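V-type ATPase 116 kDa subunit (Meiothermus ruber, PDB 3RRK) probably contributes to rotary proton transport as part of the V-ATPase, this chain being the cytoplasmic N-terminal domain of subunit I, a homologue of subunit a. Local coordinates at residues Lys134-Ala139 against Leu187-Val191; Arg64-Val68 against Leu94-Glu98; Leu161-Arg165 against Val177-Glu181; Phe153-Pro158 against Leu183-Ala188. All coordinates share one frame; numbering follows the deposited sequence.

Contact 1 of 4, residues Lys134-Ala139 against Leu187-Val191; sequences KLAALA and LAALV
The torsions of L135 and L190 set up this contact: chi1 of L135 (-66°) sets CG beside the backbone N, from where CD2 reaches the strand, while L190, with CG anti to its backbone N (chi1 180°), extends CD2 to the end of the helix. The arrangement illustrates helix-on-sheet packing in an alpha/beta lobe, where the C-terminal end of helix 94-138 lies on one face of a three-stranded antiparallel sheet. Segments 134-138 and 187-191, the latter on the central strand, run at 31° to each other with their axes 8.3 Å apart, and no hydrogen bond joins them; the fit is made by apolar groups.

A188 and L190, alternate residues of the strand, offer their side chains to the helix. A188 CB sits 3.9 Å from L135 CD2, and the same methyl of L135 also rests near the A189 carbonyl. K134 joins at the margin, its CB 4.2 Å from A188 CB, before the chain turns off so that NZ makes a weak hydrogen bond to P182 O. L138 lies farther along: its CD1 is 3.7 Å from A188 O, and its CB is 3.9 Å from L190 CD2, the two leucines lying alongside and pointing oppositely. A189, by contrast, points to the other face of the sheet, where it meets L161 of helix 158-172, so the sheet is covered on both sides. At A139, the first residue to leave helical geometry, CB packs against L190 CD2.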
loop_
_atom_site.group_PDB
_atom_site.type_symbol
_atom_site.label_atom_id
_atom_site.label_comp_id
_atom_site.label_asym_id
_atom_site.label_seq_id
_atom_site.Cartn_x
_atom_site.Cartn_y
_atom_site.Cartn_z
ATOM N N LYS A 134 9.037 4.597 -32.856
ATOM C CA LYS A 134 8.690 4.187 -34.211
ATOM C C LYS A 134 7.493 4.962 -34.758
ATOM O O LYS A 134 7.568 5.566 -35.826
ATOM C CB LYS A 134 8.408 2.679 -34.270
ATOM C CG LYS A 134 9.579 1.776 -33.865
ATOM C CD LYS A 134 10.881 2.250 -34.454
ATOM C CE LYS A 134 11.985 1.235 -34.223
ATOM N NZ LYS A 134 11.785 -0.007 -35.024
ATOM N N LEU A 135 6.394 4.938 -34.014
ATOM C CA LEU A 135 5.139 5.547 -34.435
ATOM C C LEU A 135 5.251 7.046 -34.630
ATOM O O LEU A 135 4.710 7.600 -35.588
ATOM C CB LEU A 135 4.047 5.257 -33.411
ATOM C CG LEU A 135 3.652 3.791 -33.306
ATOM C CD1 LEU A 135 2.834 3.554 -32.044
ATOM C CD2 LEU A 135 2.885 3.376 -34.548
ATOM N N ALA A 136 5.943 7.699 -33.707
ATOM C CA ALA A 136 6.164 9.137 -33.791
ATOM C C ALA A 136 6.808 9.519 -35.120
ATOM O O ALA A 136 6.457 10.535 -35.720
ATOM C CB ALA A 136 7.038 9.605 -32.632
ATOM N N ALA A 137 7.770 8.709 -35.546
ATOM C CA ALA A 137 8.506 8.954 -36.769
ATOM C C ALA A 137 7.602 8.683 -37.961
ATOM O O ALA A 137 7.528 9.484 -38.899
ATOM C CB ALA A 137 9.713 8.077 -36.821
ATOM N N LEU A 138 6.905 7.553 -37.908
ATOM C CA LEU A 138 5.916 7.209 -38.916
ATOM C C LEU A 138 4.946 8.358 -39.109
ATOM O O LEU A 138 4.438 8.568 -40.204
ATOM C CB LEU A 138 5.133 5.962 -38.495
ATOM C CG LEU A 138 5.819 4.614 -38.705
ATOM C CD1 LEU A 138 4.846 3.487 -38.451
ATOM C CD2 LEU A 138 6.348 4.536 -40.116
ATOM N N ALA A 139 4.690 9.096 -38.036
ATOM C CA ALA A 139 3.670 10.132 -38.051
ATOM C C ALA A 139 4.256 11.535 -37.885
ATOM O O ALA A 139 3.552 12.473 -37.518
ATOM C CB ALA A 139 2.654 9.863 -36.972
ATOM N N LEU A 187 4.493 -5.572 -35.100
ATOM C CA LEU A 187 4.770 -4.458 -35.985
ATOM C C LEU A 187 4.016 -3.230 -35.499
ATOM O O LEU A 187 2.816 -3.306 -35.234
ATOM C CB LEU A 187 4.316 -4.793 -37.401
ATOM C CG LEU A 187 4.991 -5.963 -38.104
ATOM C CD1 LEU A 187 4.268 -6.245 -39.406
ATOM C CD2 LEU A 187 6.455 -5.649 -38.348
ATOM N N ALA A 188 4.717 -2.106 -35.367
ATOM C CA ALA A 188 4.065 -0.843 -35.065
ATOM C C ALA A 188 3.547 -0.255 -36.372
ATOM O O ALA A 188 4.321 0.061 -37.274
ATOM C CB ALA A 188 5.035 0.106 -34.400
ATOM N N ALA A 189 2.231 -0.138 -36.486
ATOM C CA ALA A 189 1.620 0.374 -37.700
ATOM C C ALA A 189 0.930 1.694 -37.420
ATOM O O ALA A 189 0.586 1.993 -36.282
ATOM C CB ALA A 189 0.627 -0.623 -38.251
ATOM N N LEU A 190 0.729 2.480 -38.465
ATOM C CA LEU A 190 0.019 3.733 -38.346
ATOM C C LEU A 190 -0.849 3.919 -39.584
ATOM O O LEU A 190 -0.407 3.657 -40.704
ATOM C CB LEU A 190 1.022 4.878 -38.225
ATOM C CG LEU A 190 0.447 6.290 -38.098
ATOM C CD1 LEU A 190 0.074 6.570 -36.657
ATOM C CD2 LEU A 190 1.445 7.320 -38.602
ATOM N N VAL A 191 -2.093 4.343 -39.382
ATOM C CA VAL A 191 -2.947 4.708 -40.500
ATOM C C VAL A 191 -3.192 6.197 -40.455
ATOM O O VAL A 191 -3.303 6.781 -39.376
ATOM C CB VAL A 191 -4.315 4.039 -40.452
ATOM C CG1 VAL A 191 -5.012 4.181 -41.820
ATOM C CG2 VAL A 191 -4.166 2.597 -40.078
#

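Contact 2 of 4, residues Arg64-Val68 against Leu94-Glu98; sequences RWEAV and LEEAE
R64 and E98 supply the polar half of this helix-helix contact, in which segments 64-68 and 94-98, on helices 56-79 and 94-138, run side by side at 33° and are joined by a salt-bridge network. R64 grips the E98 carboxylate side-on: NE donates to OE2 of E98 at 2.7 Å in a fairly straight bond (165°), and NH2 of R64 donates to OE1 of E98 at 2.8 Å. Guanidinium and carboxylate planes are only 17° apart, and both oxygens are met on the syn side, somewhat out of the carboxylate plane. A second acid, E95, takes NH2 of R64 at 2.9 Å through OE2, approached from above its carboxylate plane, so two carboxylates share one nitrogen.

Apolar contacts centre on L94. Its CD1 makes a CH-pi contact over the face of the W65 indole, 3.5 Å from the five-membered ring centroid, while its CD2 lies over one face of the R64 guanidinium, displaced toward the rim. V68 CG2 touches the same leucine at CD1 (4.2 Å). W65 also packs on A267 and E270 of helix 224-281.

One water bridges the helices, donating to R64 O and, at 2.7 Å, to E98 OE2.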
loop_
_atom_site.group_PDB
_atom_site.type_symbol
_atom_site.label_atom_id
_atom_site.label_comp_id
_atom_site.label_asym_id
_atom_site.label_seq_id
_atom_site.Cartn_x
_atom_site.Cartn_y
_atom_site.Cartn_z
ATOM N N ARG A 64 -5.097 7.285 19.433
ATOM C CA ARG A 64 -3.750 7.793 19.121
ATOM C C ARG A 64 -2.685 6.694 19.050
ATOM O O ARG A 64 -1.758 6.775 18.225
ATOM C CB ARG A 64 -3.328 8.939 20.067
ATOM C CG ARG A 64 -4.270 10.153 19.970
ATOM C CD ARG A 64 -4.168 11.099 21.165
ATOM N NE ARG A 64 -2.778 11.392 21.499
ATOM C CZ ARG A 64 -2.415 12.077 22.574
ATOM N NH1 ARG A 64 -3.342 12.526 23.409
ATOM N NH2 ARG A 64 -1.134 12.311 22.811
ATOM N N TRP A 65 -2.821 5.665 19.892
ATOM C CA TRP A 65 -1.882 4.539 19.844
ATOM C C TRP A 65 -2.064 3.708 18.580
ATOM O O TRP A 65 -1.098 3.194 18.019
ATOM C CB TRP A 65 -2.006 3.659 21.087
ATOM C CG TRP A 65 -1.262 4.148 22.270
ATOM C CD1 TRP A 65 -1.797 4.595 23.443
ATOM C CD2 TRP A 65 0.160 4.261 22.406
ATOM N NE1 TRP A 65 -0.794 4.969 24.310
ATOM C CE2 TRP A 65 0.419 4.768 23.700
ATOM C CE3 TRP A 65 1.243 3.975 21.562
ATOM C CZ2 TRP A 65 1.712 5.006 24.171
ATOM C CZ3 TRP A 65 2.530 4.198 22.033
ATOM C CH2 TRP A 65 2.751 4.711 23.331
ATOM N N GLU A 66 -3.313 3.582 18.140
ATOM C CA GLU A 66 -3.611 2.906 16.884
ATOM C C GLU A 66 -3.001 3.654 15.700
ATOM O O GLU A 66 -2.505 3.044 14.756
ATOM C CB GLU A 66 -5.112 2.760 16.704
ATOM C CG GLU A 66 -5.763 1.801 17.690
ATOM C CD GLU A 66 -7.270 1.714 17.510
ATOM O OE1 GLU A 66 -7.888 2.777 17.238
ATOM O OE2 GLU A 66 -7.820 0.584 17.638
ATOM N N ALA A 67 -3.030 4.981 15.773
ATOM C CA ALA A 67 -2.444 5.841 14.746
ATOM C C ALA A 67 -0.925 5.679 14.744
ATOM O O ALA A 67 -0.301 5.607 13.682
ATOM C CB ALA A 67 -2.848 7.315 14.976
ATOM N N VAL A 68 -0.328 5.611 15.934
ATOM C CA VAL A 68 1.078 5.239 16.024
ATOM C C VAL A 68 1.350 3.879 15.363
ATOM O O VAL A 68 2.267 3.748 14.564
ATOM C CB VAL A 68 1.590 5.191 17.464
ATOM C CG1 VAL A 68 3.046 4.785 17.464
ATOM C CG2 VAL A 68 1.407 6.525 18.155
ATOM N N LEU A 94 3.364 8.710 25.176
ATOM C CA LEU A 94 2.681 8.696 23.893
ATOM C C LEU A 94 3.000 9.987 23.133
ATOM O O LEU A 94 3.238 9.981 21.930
ATOM C CB LEU A 94 1.179 8.560 24.149
ATOM C CG LEU A 94 0.136 8.750 23.062
ATOM C CD1 LEU A 94 0.233 7.672 21.997
ATOM C CD2 LEU A 94 -1.240 8.785 23.700
ATOM N N GLU A 95 3.022 11.095 23.853
ATOM C CA GLU A 95 3.422 12.368 23.282
ATOM C C GLU A 95 4.831 12.338 22.664
ATOM O O GLU A 95 5.036 12.738 21.524
ATOM C CB GLU A 95 3.299 13.457 24.341
ATOM C CG GLU A 95 1.829 13.835 24.691
ATOM C CD GLU A 95 1.059 12.791 25.555
ATOM O OE1 GLU A 95 1.693 11.990 26.292
ATOM O OE2 GLU A 95 -0.199 12.796 25.505
ATOM N N GLU A 96 5.796 11.830 23.407
ATOM C CA GLU A 96 7.133 11.618 22.863
ATOM C C GLU A 96 7.106 10.703 21.628
ATOM O O GLU A 96 7.711 11.019 20.608
ATOM C CB GLU A 96 8.031 11.049 23.948
ATOM C CG GLU A 96 9.479 11.370 23.841
ATOM C CD GLU A 96 10.278 10.838 25.036
ATOM O OE1 GLU A 96 9.683 10.264 25.991
ATOM O OE2 GLU A 96 11.515 10.995 25.008
ATOM N N ALA A 97 6.398 9.579 21.708
ATOM C CA ALA A 97 6.292 8.649 20.570
ATOM C C ALA A 97 5.723 9.334 19.338
ATOM O O ALA A 97 6.239 9.212 18.221
ATOM C CB ALA A 97 5.427 7.426 20.921
ATOM N N GLU A 98 4.630 10.040 19.552
ATOM C CA GLU A 98 3.988 10.728 18.474
ATOM C C GLU A 98 4.918 11.817 17.880
ATOM O O GLU A 98 4.937 12.044 16.661
ATOM C CB GLU A 98 2.714 11.366 18.995
ATOM C CG GLU A 98 1.538 10.450 19.246
ATOM C CD GLU A 98 0.438 11.222 19.990
ATOM O OE1 GLU A 98 0.781 12.150 20.767
ATOM O OE2 GLU A 98 -0.755 10.930 19.788
HETATM O O HOH W 1 -0.961 9.813 17.303
#

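Contact 3 of 4, residues Leu161-Arg165 against Val177-Glu181; sequences LEAVR and VLEAE
L178 is the first residue of strand 177-182 to meet the helix, and it does most of the packing. Holding CG anti to the backbone N (chi1 -178°), it directs CD2 into a site bounded by three helical residues. L161 CD1 lies 3.8 Å from L178 CD2, these two leucines overlapping flank to flank with their ends pointing opposite ways. V164 lies perpendicular to L178 and brings CG1 to 3.7 Å from the same CD2, and R165 sets its CB alongside. F153 and V191, from the two other strands of the sheet, also touch this leucine.

Segment 161-165 runs nearly antiparallel to 177-181 (169°), as expected in a split beta-alpha-beta unit: strand 148-155 leads into helix 158-172, which returns to strand 177-182 on the far edge of the sheet, with central strand 187-194 between the two.

At E179 the side chain starts out on the other face, CB pointing away from the helix, but its bend brings OE2 to 4.1 Å from R165 NH2. This is too long for a salt bridge, though the opposite charges probably attract. R165 instead pairs within its own helix, NH1 lying 3.3 Å from E162 OE2, and that partner lies at the guanidinium edge. A180 turns back to the helix, and its CB meets L161 CD2 at 3.6 Å.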
loop_
_atom_site.group_PDB
_atom_site.type_symbol
_atom_site.label_atom_id
_atom_site.label_comp_id
_atom_site.label_asym_id
_atom_site.label_seq_id
_atom_site.Cartn_x
_atom_site.Cartn_y
_atom_site.Cartn_z
ATOM N N LEU A 161 -1.049 -7.269 -41.618
ATOM C CA LEU A 161 -1.017 -5.891 -42.061
ATOM C C LEU A 161 -1.711 -5.767 -43.410
ATOM O O LEU A 161 -2.444 -4.813 -43.660
ATOM C CB LEU A 161 0.422 -5.409 -42.166
ATOM C CG LEU A 161 0.592 -3.928 -42.514
ATOM C CD1 LEU A 161 -0.053 -3.056 -41.456
ATOM C CD2 LEU A 161 2.065 -3.580 -42.668
ATOM N N GLU A 162 -1.482 -6.748 -44.273
ATOM C CA GLU A 162 -2.094 -6.762 -45.590
ATOM C C GLU A 162 -3.609 -6.820 -45.523
ATOM O O GLU A 162 -4.292 -6.054 -46.200
ATOM C CB GLU A 162 -1.561 -7.932 -46.406
ATOM C CG GLU A 162 -0.096 -7.781 -46.699
ATOM C CD GLU A 162 0.274 -6.332 -46.956
ATOM O OE1 GLU A 162 -0.272 -5.737 -47.916
ATOM O OE2 GLU A 162 1.095 -5.784 -46.187
ATOM N N ALA A 163 -4.130 -7.734 -44.711
ATOM C CA ALA A 163 -5.571 -7.867 -44.542
ATOM C C ALA A 163 -6.186 -6.514 -44.185
ATOM O O ALA A 163 -7.286 -6.179 -44.639
ATOM C CB ALA A 163 -5.893 -8.919 -43.468
ATOM N N VAL A 164 -5.455 -5.753 -43.372
ATOM C CA VAL A 164 -5.845 -4.407 -42.962
ATOM C C VAL A 164 -5.802 -3.441 -44.144
ATOM O O VAL A 164 -6.751 -2.687 -44.396
ATOM C CB VAL A 164 -4.879 -3.863 -41.895
ATOM C CG1 VAL A 164 -5.131 -2.388 -41.646
ATOM C CG2 VAL A 164 -5.002 -4.648 -40.620
ATOM N N ARG A 165 -4.677 -3.457 -44.845
ATOM C CA ARG A 165 -4.523 -2.661 -46.046
ATOM C C ARG A 165 -5.675 -2.969 -46.994
ATOM O O ARG A 165 -6.229 -2.065 -47.622
ATOM C CB ARG A 165 -3.170 -2.942 -46.701
ATOM C CG ARG A 165 -2.963 -2.232 -48.026
ATOM C CD ARG A 165 -1.513 -2.319 -48.504
ATOM N NE ARG A 165 -0.702 -1.205 -48.011
ATOM C CZ ARG A 165 0.372 -1.331 -47.234
ATOM N NH1 ARG A 165 0.793 -2.530 -46.846
ATOM N NH2 ARG A 165 1.033 -0.248 -46.850
ATOM N N VAL A 177 -3.030 6.219 -45.744
ATOM C CA VAL A 177 -1.636 5.801 -45.790
ATOM C C VAL A 177 -1.380 4.787 -44.682
ATOM O O VAL A 177 -1.543 5.079 -43.496
ATOM C CB VAL A 177 -0.686 7.000 -45.622
ATOM C CG1 VAL A 177 0.738 6.520 -45.418
ATOM C CG2 VAL A 177 -0.782 7.926 -46.827
ATOM N N LEU A 178 -0.990 3.582 -45.065
ATOM C CA LEU A 178 -0.685 2.564 -44.076
ATOM C C LEU A 178 0.798 2.220 -44.107
ATOM O O LEU A 178 1.289 1.632 -45.060
ATOM C CB LEU A 178 -1.546 1.325 -44.302
ATOM C CG LEU A 178 -1.352 0.202 -43.285
ATOM C CD1 LEU A 178 -1.499 0.706 -41.829
ATOM C CD2 LEU A 178 -2.313 -0.944 -43.587
ATOM N N GLU A 179 1.512 2.613 -43.063
ATOM C CA GLU A 179 2.929 2.317 -42.964
ATOM C C GLU A 179 3.203 1.635 -41.637
ATOM O O GLU A 179 2.423 1.762 -40.693
ATOM C CB GLU A 179 3.747 3.599 -43.096
ATOM C CG GLU A 179 3.639 4.248 -44.471
ATOM C CD GLU A 179 4.083 3.320 -45.602
ATOM O OE1 GLU A 179 5.208 2.779 -45.520
ATOM O OE2 GLU A 179 3.305 3.128 -46.566
ATOM N N ALA A 180 4.301 0.900 -41.563
ATOM C CA ALA A 180 4.564 0.081 -40.392
ATOM C C ALA A 180 6.052 -0.113 -40.170
ATOM O O ALA A 180 6.844 -0.113 -41.117
ATOM C CB ALA A 180 3.881 -1.252 -40.528
ATOM N N GLU A 181 6.426 -0.268 -38.906
ATOM C CA GLU A 181 7.812 -0.504 -38.537
ATOM C C GLU A 181 7.867 -1.746 -37.685
ATOM O O GLU A 181 6.972 -1.988 -36.878
ATOM C CB GLU A 181 8.406 0.690 -37.783
ATOM C CG GLU A 181 8.912 1.800 -38.686
ATOM C CD GLU A 181 9.921 1.300 -39.706
ATOM O OE1 GLU A 181 10.779 0.466 -39.335
ATOM O OE2 GLU A 181 9.852 1.734 -40.879
#

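Contact 4 of 4, residues Phe153-Pro158 against Leu183-Ala188; sequences FLVAKP and LENQLA
V155 and L187 form an antiparallel hydrogen-bonded pair, V155 N donating to L187 O at 3.1 Å and L187 N to V155 O, and the next pair, L154 with A188, is non-hydrogen-bonded with CA atoms 5.1 Å apart. On the face carrying V155 and L187, V155 places CG1 between its backbone N and carbonyl carbon (chi1 77°), which sets that methyl 3.5 Å from L187 CB. The L187 side chain continues past the end of the edge strand to P158, where its CD1 lies 3.8 Å from P158 CG and the two side chains stand roughly perpendicular.

These pairs join edge strand 148-155 to central strand 187-194 of a three-stranded antiparallel sheet, at the place where one strand ends and the other begins. K157 then takes the N-cap position of helix 158-172, which starts at P158. At this same end of the sheet, residues 183-186 form the turn of the hairpin that links strands 177-182 and 187-194, held by a hydrogen bond from L183 N to Q186 O (2.8 Å).

L154 serves the opposite face. Its CD2 packs at 3.8 Å against L183 CD2, while the extended Q186 side chain lies across L154, OE1 of Q186 resting 3.4 Å from L154 CB. At the same turn, Q186 N hydrogen-bonds a sulfonate oxygen of a bound buffer molecule, probably from the crystallisation liquor.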
loop_
_atom_site.group_PDB
_atom_site.type_symbol
_atom_site.label_atom_id
_atom_site.label_comp_id
_atom_site.label_asym_id
_atom_site.label_seq_id
_atom_site.Cartn_x
_atom_site.Cartn_y
_atom_site.Cartn_z
ATOM N N PHE A 153 -1.388 1.432 -33.999
ATOM C CA PHE A 153 -1.933 0.152 -33.561
ATOM C C PHE A 153 -0.933 -0.963 -33.829
ATOM O O PHE A 153 -0.117 -0.860 -34.728
ATOM C CB PHE A 153 -3.269 -0.128 -34.257
ATOM C CG PHE A 153 -3.146 -0.410 -35.729
ATOM C CD1 PHE A 153 -3.078 0.626 -36.645
ATOM C CD2 PHE A 153 -3.108 -1.716 -36.197
ATOM C CE1 PHE A 153 -2.971 0.365 -37.995
ATOM C CE2 PHE A 153 -3.006 -1.984 -37.551
ATOM C CZ PHE A 153 -2.938 -0.944 -38.454
ATOM N N LEU A 154 -0.983 -2.027 -33.036
ATOM C CA LEU A 154 -0.042 -3.127 -33.200
ATOM C C LEU A 154 -0.626 -4.278 -34.007
ATOM O O LEU A 154 -1.824 -4.562 -33.960
ATOM C CB LEU A 154 0.434 -3.639 -31.844
ATOM C CG LEU A 154 1.234 -2.720 -30.928
ATOM C CD1 LEU A 154 1.535 -3.464 -29.628
ATOM C CD2 LEU A 154 2.515 -2.262 -31.595
ATOM N N VAL A 155 0.244 -4.950 -34.743
ATOM C CA VAL A 155 -0.171 -6.037 -35.603
ATOM C C VAL A 155 0.961 -7.042 -35.553
ATOM O O VAL A 155 2.123 -6.658 -35.450
ATOM C CB VAL A 155 -0.433 -5.532 -37.047
ATOM C CG1 VAL A 155 0.874 -5.315 -37.794
ATOM C CG2 VAL A 155 -1.312 -6.496 -37.797
ATOM N N ALA A 156 0.630 -8.326 -35.594
ATOM C CA ALA A 156 1.625 -9.367 -35.344
ATOM C C ALA A 156 2.411 -9.729 -36.596
ATOM O O ALA A 156 3.637 -9.637 -36.630
ATOM C CB ALA A 156 0.963 -10.598 -34.753
ATOM N N LYS A 157 1.694 -10.129 -37.633
ATOM C CA LYS A 157 2.335 -10.574 -38.861
ATOM C C LYS A 157 2.196 -9.534 -39.984
ATOM O O LYS A 157 1.180 -8.842 -40.077
ATOM C CB LYS A 157 1.739 -11.924 -39.287
ATOM C CG LYS A 157 1.502 -12.890 -38.124
ATOM C CD LYS A 157 0.904 -14.214 -38.582
ATOM C CE LYS A 157 0.755 -15.171 -37.400
ATOM N NZ LYS A 157 0.257 -16.528 -37.794
ATOM N N PRO A 158 3.231 -9.407 -40.827
ATOM C CA PRO A 158 3.115 -8.602 -42.050
ATOM C C PRO A 158 1.956 -9.097 -42.923
ATOM O O PRO A 158 1.448 -8.363 -43.774
ATOM C CB PRO A 158 4.459 -8.835 -42.747
ATOM C CG PRO A 158 5.412 -9.115 -41.632
ATOM C CD PRO A 158 4.612 -9.869 -40.597
ATOM N N LEU A 183 8.752 -4.238 -34.791
ATOM C CA LEU A 183 9.116 -4.284 -33.389
ATOM C C LEU A 183 9.826 -5.612 -33.187
ATOM O O LEU A 183 10.005 -6.369 -34.140
ATOM C CB LEU A 183 7.867 -4.186 -32.521
ATOM C CG LEU A 183 7.749 -2.921 -31.676
ATOM C CD1 LEU A 183 8.430 -1.753 -32.341
ATOM C CD2 LEU A 183 6.290 -2.614 -31.396
ATOM N N GLU A 184 10.235 -5.902 -31.959
ATOM C CA GLU A 184 10.934 -7.151 -31.697
ATOM C C GLU A 184 10.120 -8.362 -32.168
ATOM O O GLU A 184 10.665 -9.293 -32.756
ATOM C CB GLU A 184 11.319 -7.261 -30.218
ATOM C CG GLU A 184 12.473 -6.337 -29.808
ATOM C CD GLU A 184 12.895 -6.504 -28.350
ATOM O OE1 GLU A 184 12.048 -6.892 -27.517
ATOM O OE2 GLU A 184 14.079 -6.245 -28.032
ATOM N N ASN A 185 8.814 -8.336 -31.929
ATOM C CA ASN A 185 7.932 -9.413 -32.371
ATOM C C ASN A 185 6.812 -8.917 -33.273
ATOM O O ASN A 185 6.607 -9.425 -34.372
ATOM C CB ASN A 185 7.330 -10.142 -31.171
ATOM C CG ASN A 185 8.130 -11.366 -30.772
ATOM O OD1 ASN A 185 9.138 -11.701 -31.398
ATOM N ND2 ASN A 185 7.693 -12.032 -29.712
ATOM N N GLN A 186 6.085 -7.920 -32.795
ATOM C CA GLN A 186 4.980 -7.344 -33.541
ATOM C C GLN A 186 5.456 -6.246 -34.486
ATOM O O GLN A 186 6.657 -6.015 -34.648
ATOM C CB GLN A 186 3.942 -6.769 -32.573
ATOM C CG GLN A 186 3.417 -7.769 -31.551
ATOM C CD GLN A 186 2.386 -7.167 -30.615
ATOM O OE1 GLN A 186 1.254 -6.879 -31.015
ATOM N NE2 GLN A 186 2.774 -6.969 -29.358
ATOM N N LEU A 187 4.493 -5.572 -35.100
ATOM C CA LEU A 187 4.770 -4.458 -35.985
ATOM C C LEU A 187 4.016 -3.230 -35.499
ATOM O O LEU A 187 2.816 -3.306 -35.234
ATOM C CB LEU A 187 4.316 -4.793 -37.401
ATOM C CG LEU A 187 4.991 -5.963 -38.104
ATOM C CD1 LEU A 187 4.268 -6.245 -39.406
ATOM C CD2 LEU A 187 6.455 -5.649 -38.348
ATOM N N ALA A 188 4.717 -2.106 -35.367
ATOM C CA ALA A 188 4.065 -0.843 -35.065
ATOM C C ALA A 188 3.547 -0.255 -36.372
ATOM O O ALA A 188 4.321 0.061 -37.274
ATOM C CB ALA A 188 5.035 0.106 -34.400
#

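Contacts 1, 3 and 4 form one cluster, each pair of centres about 10 Å apart, in the lobe built on the three-stranded sheet. Contacts 1 and 4 share L187 and A188 on central strand 187-194; contact 3 reaches the neighbouring strand 177-182, and its 161-165 and 177-181 both fall in the chain between the segments of contact 1 and likewise of contact 4. Contact 2 closes earlier in the sequence, about 56 Å from contact 1 between centres and on the other side of the chain's centre. Helix 94-138 carries a segment of both, running from the helical packing of contact 2 to this lobe and so tying together distant parts of an elongated domain.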